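Local coordinates for protein importin subunit beta-1 (Saccharomyces cerevisiae, PDB 5OWU) that carries proteins into the nucleus by pairing with importin alpha, the adaptor that recognises the classical nuclear localization signal of the cargo, at residues L425-K428 / E429-W433; E513-A516 / R517-F521. All coordinates share one frame; numbering follows the deposited sequence.

Overall arrangement
Both contacts lie at the first turns of a helix, contact 1 in helix 425-442 of HEAT repeat 10 and contact 2 in helix 516-530 of HEAT repeat 12; their centres are about 16 Å apart. Each turns on a backbone carbonyl that takes both the amide and the hydroxyl of the residue four places on, a threonine in contact 1 and a serine in contact 2. Both are partly buried, and helix 467-484 touches side chains of each. The chemistry differs: 425-433 is helical throughout and adds a water-bridged glutamate and a lysine paired with Asp-465 elsewhere in the chain, whereas 513-521 joins a loop to its helix, with an exposed asparagine, small alanines and a buried arginine.

Contact 1: L425-K428 / E429-W433; sequences LQVK and ETTAW
Thr-431 grips the carbonyl of Val-427 twice. Its hydroxyl OG1 lies 2.7 Å from Val-427 O and donates to it, while its own amide N reaches the same oxygen at 2.8 Å. The two donors come from opposite faces of the carbonyl plane, the hydroxyl 40° out of it. That approach follows from chi1 of -63°, which turns OG1 away from the threonine's own carbonyl carbon and back toward the preceding turn. Val-427 CG1 runs alongside, 3.9 Å from Thr-431 OG1, and both side chains point the same way. A branched residue suits each place: the valine is wholly nonpolar, whereas the threonine spends its hydroxyl on the backbone and keeps a methyl for its buried surroundings; its side chain touches Val-390. A valine in place of Thr-431 would probably leave Val-427 O with the amide alone and put a methyl against that carbonyl.

These are the opening turns of helix 425-442 in HEAT repeat 10, a unit of the superhelical solenoid, with helix 383-395 and helix 467-484 both touching its side chains. Glu-429 leaves the helix fully extended, CG anti to its amide nitrogen at chi1 173°, and its carboxylate oxygen OE1 accepts a hydrogen bond from a water at 3.0 Å. The same water donates to Gln-426 O, an oxygen that also accepts the amide N of Thr-430 at 3.0 Å; the long acid thus meets the backbone through solvent. Ala-432 N bonds to Lys-428 O at 2.9 Å, and the methyl CB, its whole side chain, stands beside that oxygen, a small group where Asn-472 packs. Two other polar ends are matched elsewhere: Lys-428 NZ by a salt bridge with Asp-465, Thr-430 OG1 by a hydrogen bond with Glu-387.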
ATOM      1  N   LEU A 425     -21.104 -19.775 -16.380  1.00 31.41           N
ATOM      2  CA  LEU A 425     -20.584 -19.513 -15.040  1.00 32.52           C
ATOM      3  C   LEU A 425     -19.963 -18.124 -14.945  1.00 29.00           C
ATOM      4  O   LEU A 425     -20.164 -17.406 -13.956  1.00 28.25           O
ATOM      5  CB  LEU A 425     -19.549 -20.570 -14.664  1.00 32.90           C
ATOM      6  CG  LEU A 425     -18.839 -20.336 -13.333  1.00 32.19           C
ATOM      7  CD1 LEU A 425     -19.841 -20.253 -12.197  1.00 39.02           C
ATOM      8  CD2 LEU A 425     -17.836 -21.448 -13.078  1.00 45.45           C
ATOM      9  N   GLN A 426     -19.182 -17.736 -15.957  1.00 25.38           N
ATOM     10  CA  GLN A 426     -18.562 -16.415 -15.949  1.00 34.77           C
ATOM     11  C   GLN A 426     -19.617 -15.316 -15.923  1.00 28.85           C
ATOM     12  O   GLN A 426     -19.470 -14.310 -15.216  1.00 29.26           O
ATOM     13  CB  GLN A 426     -17.656 -16.254 -17.168  1.00 36.31           C
ATOM     14  CG  GLN A 426     -16.500 -17.244 -17.233  1.00 47.54           C
ATOM     15  CD  GLN A 426     -16.835 -18.483 -18.047  1.00 57.99           C
ATOM     16  OE1 GLN A 426     -17.865 -19.125 -17.832  1.00 51.99           O
ATOM     17  NE2 GLN A 426     -15.966 -18.821 -18.999  1.00 59.50           N
ATOM     18  N   VAL A 427     -20.696 -15.491 -16.687  1.00 27.93           N
ATOM     19  CA  VAL A 427     -21.741 -14.474 -16.710  1.00 23.04           C
ATOM     20  C   VAL A 427     -22.361 -14.320 -15.332  1.00 25.59           C
ATOM     21  O   VAL A 427     -22.593 -13.203 -14.867  1.00 27.09           O
ATOM     22  CB  VAL A 427     -22.805 -14.814 -17.766  1.00 24.86           C
ATOM     23  CG1 VAL A 427     -24.013 -13.885 -17.637  1.00 25.89           C
ATOM     24  CG2 VAL A 427     -22.209 -14.711 -19.156  1.00 29.52           C
ATOM     25  N   LYS A 428     -22.663 -15.437 -14.667  1.00 26.33           N
ATOM     26  CA  LYS A 428     -23.284 -15.349 -13.349  1.00 27.83           C
ATOM     27  C   LYS A 428     -22.329 -14.742 -12.331  1.00 23.57           C
ATOM     28  O   LYS A 428     -22.747 -13.978 -11.452  1.00 29.37           O
ATOM     29  CB  LYS A 428     -23.733 -16.730 -12.886  1.00 23.45           C
ATOM     30  CG  LYS A 428     -24.919 -17.286 -13.649  1.00 34.66           C
ATOM     31  CD  LYS A 428     -25.431 -18.572 -13.012  1.00 32.67           C
ATOM     32  CE  LYS A 428     -24.461 -19.711 -13.177  1.00 32.11           C
ATOM     33  NZ  LYS A 428     -25.039 -20.959 -12.628  1.00 30.46           N
ATOM     34  N   GLU A 429     -21.047 -15.086 -12.422  1.00 26.44           N
ATOM     35  CA  GLU A 429     -20.063 -14.522 -11.505  1.00 29.36           C
ATOM     36  C   GLU A 429     -20.027 -13.003 -11.622  1.00 26.78           C
ATOM     37  O   GLU A 429     -20.114 -12.270 -10.618  1.00 25.38           O
ATOM     38  CB  GLU A 429     -18.690 -15.126 -11.808  1.00 36.41           C
ATOM     39  CG  GLU A 429     -17.535 -14.512 -11.044  1.00 35.82           C
ATOM     40  CD  GLU A 429     -16.229 -15.259 -11.273  1.00 37.80           C
ATOM     41  OE1 GLU A 429     -15.959 -15.643 -12.429  1.00 38.19           O
ATOM     42  OE2 GLU A 429     -15.489 -15.469 -10.293  1.00 38.10           O
ATOM     43  N   THR A 430     -19.919 -12.508 -12.859  1.00 25.88           N
ATOM     44  CA  THR A 430     -19.833 -11.070 -13.047  1.00 25.97           C
ATOM     45  C   THR A 430     -21.166 -10.391 -12.761  1.00 23.87           C
ATOM     46  O   THR A 430     -21.182  -9.265 -12.271  1.00 23.29           O
ATOM     47  CB  THR A 430     -19.343 -10.772 -14.461  1.00 23.57           C
ATOM     48  OG1 THR A 430     -18.060 -11.384 -14.625  1.00 24.36           O
ATOM     49  CG2 THR A 430     -19.242  -9.252 -14.706  1.00 26.35           C
ATOM     50  N   THR A 431     -22.286 -11.063 -13.036  1.00 29.47           N
ATOM     51  CA  THR A 431     -23.594 -10.502 -12.705  1.00 28.65           C
ATOM     52  C   THR A 431     -23.753 -10.319 -11.201  1.00 25.16           C
ATOM     53  O   THR A 431     -24.270  -9.290 -10.743  1.00 27.24           O
ATOM     54  CB  THR A 431     -24.698 -11.408 -13.259  1.00 32.65           C
ATOM     55  OG1 THR A 431     -24.603 -11.449 -14.689  1.00 27.41           O
ATOM     56  CG2 THR A 431     -26.100 -10.903 -12.855  1.00 27.33           C
ATOM     57  N   ALA A 432     -23.335 -11.312 -10.412  1.00 22.78           N
ATOM     58  CA  ALA A 432     -23.367 -11.154  -8.960  1.00 25.78           C
ATOM     59  C   ALA A 432     -22.521  -9.961  -8.534  1.00 23.30           C
ATOM     60  O   ALA A 432     -22.945  -9.139  -7.705  1.00 23.63           O
ATOM     61  CB  ALA A 432     -22.876 -12.432  -8.273  1.00 28.61           C
ATOM     62  N   TRP A 433     -21.307  -9.858  -9.087  1.00 23.34           N
ATOM     63  CA  TRP A 433     -20.482  -8.681  -8.823  1.00 23.89           C
ATOM     64  C   TRP A 433     -21.214  -7.393  -9.195  1.00 27.67           C
ATOM     65  O   TRP A 433     -21.203  -6.416  -8.438  1.00 27.33           O
ATOM     66  CB  TRP A 433     -19.168  -8.795  -9.592  1.00 23.94           C
ATOM     67  CG  TRP A 433     -18.317  -7.562  -9.574  1.00 28.83           C
ATOM     68  CD1 TRP A 433     -17.437  -7.184  -8.598  1.00 28.54           C
ATOM     69  CD2 TRP A 433     -18.253  -6.546 -10.587  1.00 24.32           C
ATOM     70  NE1 TRP A 433     -16.831  -6.001  -8.940  1.00 28.18           N
ATOM     71  CE2 TRP A 433     -17.310  -5.587 -10.156  1.00 27.92           C
ATOM     72  CE3 TRP A 433     -18.897  -6.354 -11.813  1.00 29.68           C
ATOM     73  CZ2 TRP A 433     -16.995  -4.458 -10.906  1.00 26.01           C
ATOM     74  CZ3 TRP A 433     -18.583  -5.231 -12.558  1.00 26.78           C
ATOM     75  CH2 TRP A 433     -17.643  -4.296 -12.103  1.00 22.16           C
TER
HETATM   76  O   HOH W   1     -16.474 -13.999 -14.924  1.00 27.69           O

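Contact 2: E513-A516 / R517-F521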
ATOM      1  N   GLU A 513     -13.466 -23.641  -1.557  1.00 32.93           N
ATOM      2  CA  GLU A 513     -13.062 -23.383  -2.929  1.00 38.16           C
ATOM      3  C   GLU A 513     -13.500 -21.984  -3.354  1.00 25.97           C
ATOM      4  O   GLU A 513     -14.575 -21.498  -2.979  1.00 31.97           O
ATOM      5  CB  GLU A 513     -13.631 -24.452  -3.861  1.00 46.19           C
ATOM      6  CG  GLU A 513     -12.894 -24.520  -5.187  1.00 62.86           C
ATOM      7  CD  GLU A 513     -13.197 -25.777  -5.975  1.00 70.22           C
ATOM      8  OE1 GLU A 513     -12.541 -26.809  -5.724  1.00 75.68           O
ATOM      9  OE2 GLU A 513     -14.097 -25.733  -6.838  1.00 76.89           O
ATOM     10  N   PHE A 514     -12.604 -21.309  -4.080  1.00 29.56           N
ATOM     11  CA  PHE A 514     -12.819 -19.950  -4.569  1.00 38.51           C
ATOM     12  C   PHE A 514     -13.307 -19.024  -3.463  1.00 40.16           C
ATOM     13  O   PHE A 514     -14.000 -18.039  -3.715  1.00 34.86           O
ATOM     14  CB  PHE A 514     -13.768 -19.961  -5.767  1.00 43.36           C
ATOM     15  CG  PHE A 514     -13.211 -20.715  -6.934  1.00 41.15           C
ATOM     16  CD1 PHE A 514     -12.099 -20.235  -7.606  1.00 48.05           C
ATOM     17  CD2 PHE A 514     -13.762 -21.914  -7.337  1.00 46.26           C
ATOM     18  CE1 PHE A 514     -11.561 -20.929  -8.671  1.00 52.17           C
ATOM     19  CE2 PHE A 514     -13.224 -22.615  -8.402  1.00 60.84           C
ATOM     20  CZ  PHE A 514     -12.124 -22.118  -9.069  1.00 58.19           C
ATOM     21  N   ASN A 515     -12.912 -19.338  -2.231  1.00 34.26           N
ATOM     22  CA  ASN A 515     -13.123 -18.490  -1.063  1.00 33.78           C
ATOM     23  C   ASN A 515     -14.597 -18.317  -0.715  1.00 28.83           C
ATOM     24  O   ASN A 515     -14.948 -17.408   0.045  1.00 32.28           O
ATOM     25  CB  ASN A 515     -12.462 -17.123  -1.255  1.00 32.87           C
ATOM     26  CG  ASN A 515     -11.867 -16.589   0.024  1.00 44.35           C
ATOM     27  OD1 ASN A 515     -11.157 -17.306   0.731  1.00 48.19           O
ATOM     28  ND2 ASN A 515     -12.163 -15.333   0.343  1.00 48.96           N
ATOM     29  N   ALA A 516     -15.467 -19.209  -1.204  1.00 28.50           N
ATOM     30  CA  ALA A 516     -16.897 -19.047  -0.949  1.00 23.11           C
ATOM     31  C   ALA A 516     -17.250 -19.200   0.530  1.00 26.82           C
ATOM     32  O   ALA A 516     -18.161 -18.524   1.018  1.00 26.79           O
ATOM     33  CB  ALA A 516     -17.693 -20.043  -1.792  1.00 28.27           C
ATOM     34  N   ARG A 517     -16.560 -20.073   1.262  1.00 25.41           N
ATOM     35  CA  ARG A 517     -16.913 -20.272   2.665  1.00 28.50           C
ATOM     36  C   ARG A 517     -16.414 -19.116   3.532  1.00 24.02           C
ATOM     37  O   ARG A 517     -17.179 -18.537   4.315  1.00 23.86           O
ATOM     38  CB  ARG A 517     -16.355 -21.615   3.150  1.00 28.47           C
ATOM     39  CG  ARG A 517     -16.696 -21.955   4.592  1.00 24.80           C
ATOM     40  CD  ARG A 517     -16.290 -23.391   4.918  1.00 25.72           C
ATOM     41  NE  ARG A 517     -14.843 -23.590   4.884  1.00 27.27           N
ATOM     42  CZ  ARG A 517     -14.251 -24.782   4.865  1.00 28.94           C
ATOM     43  NH1 ARG A 517     -14.978 -25.888   4.861  1.00 29.73           N
ATOM     44  NH2 ARG A 517     -12.925 -24.875   4.848  1.00 29.50           N
ATOM     45  N   ALA A 518     -15.139 -18.747   3.382  1.00 25.72           N
ATOM     46  CA  ALA A 518     -14.601 -17.608   4.122  1.00 29.31           C
ATOM     47  C   ALA A 518     -15.395 -16.336   3.850  1.00 27.60           C
ATOM     48  O   ALA A 518     -15.708 -15.576   4.781  1.00 23.87           O
ATOM     49  CB  ALA A 518     -13.129 -17.402   3.759  1.00 30.60           C
ATOM     50  N   SER A 519     -15.737 -16.087   2.582  1.00 27.79           N
ATOM     51  CA  SER A 519     -16.538 -14.915   2.251  1.00 27.32           C
ATOM     52  C   SER A 519     -17.859 -14.936   3.002  1.00 21.82           C
ATOM     53  O   SER A 519     -18.301 -13.904   3.530  1.00 25.32           O
ATOM     54  CB  SER A 519     -16.768 -14.848   0.741  1.00 27.06           C
ATOM     55  OG  SER A 519     -15.531 -14.662   0.073  1.00 43.16           O
ATOM     56  N   ALA A 520     -18.487 -16.113   3.104  1.00 22.09           N
ATOM     57  CA  ALA A 520     -19.741 -16.186   3.846  1.00 21.09           C
ATOM     58  C   ALA A 520     -19.513 -15.810   5.301  1.00 17.81           C
ATOM     59  O   ALA A 520     -20.283 -15.031   5.879  1.00 24.69           O
ATOM     60  CB  ALA A 520     -20.346 -17.583   3.738  1.00 26.39           C
ATOM     61  N   PHE A 521     -18.427 -16.313   5.897  1.00 25.64           N
ATOM     62  CA  PHE A 521     -18.146 -15.940   7.278  1.00 23.06           C
ATOM     63  C   PHE A 521     -17.942 -14.437   7.385  1.00 27.22           C
ATOM     64  O   PHE A 521     -18.451 -13.798   8.319  1.00 24.60           O
ATOM     65  CB  PHE A 521     -16.932 -16.704   7.801  1.00 25.89           C
ATOM     66  CG  PHE A 521     -17.264 -18.079   8.325  1.00 25.94           C
ATOM     67  CD1 PHE A 521     -17.861 -18.230   9.567  1.00 31.90           C
ATOM     68  CD2 PHE A 521     -16.977 -19.211   7.582  1.00 26.53           C
ATOM     69  CE1 PHE A 521     -18.164 -19.488  10.061  1.00 32.18           C
ATOM     70  CE2 PHE A 521     -17.282 -20.468   8.070  1.00 27.41           C
ATOM     71  CZ  PHE A 521     -17.880 -20.603   9.318  1.00 23.89           C
TER
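With chi1 at -64°, Ser-519 swings OG away from its own carbonyl carbon and back over the start of the helix, where it donates to Asn-515 O at 2.8 Å. Ser-519 N reaches Asn-515 O at 3.0 Å from the opposite face of the carbonyl plane, so one residue supplies both donors to a single acceptor. Serine fits because its hydroxyl is short enough to fold back on the preceding turn. Asn-515 stands at the N-cap position, yet its side chain makes no capping bond. Instead, chi1 of -143° leans the side-chain amide of Asn-515 along the first turn, with Asn-515 OD1 3.6 Å from Ala-518 CB, and it is the backbone carbonyl that enters the helical bonding. One residue on, Ala-516 O accepts Ala-520 N at 3.2 Å, with the donor well above the carbonyl plane. Ala-516, Ala-518 and Ala-520 are small enough for other helices to come close.

This turn opens helix 516-530, the second helix of HEAT repeat 12. Arg-517 sends its guanidinium back to the preceding loop, where NH1 bonds to Arg-509 O. Ala-516 and Ser-519 both touch Thr-471 of helix 467-484, Ala-520 meets Ala-506 of helix 496-507, and Ala-518 and Phe-521 pack against Asn-575 of helix 563-586.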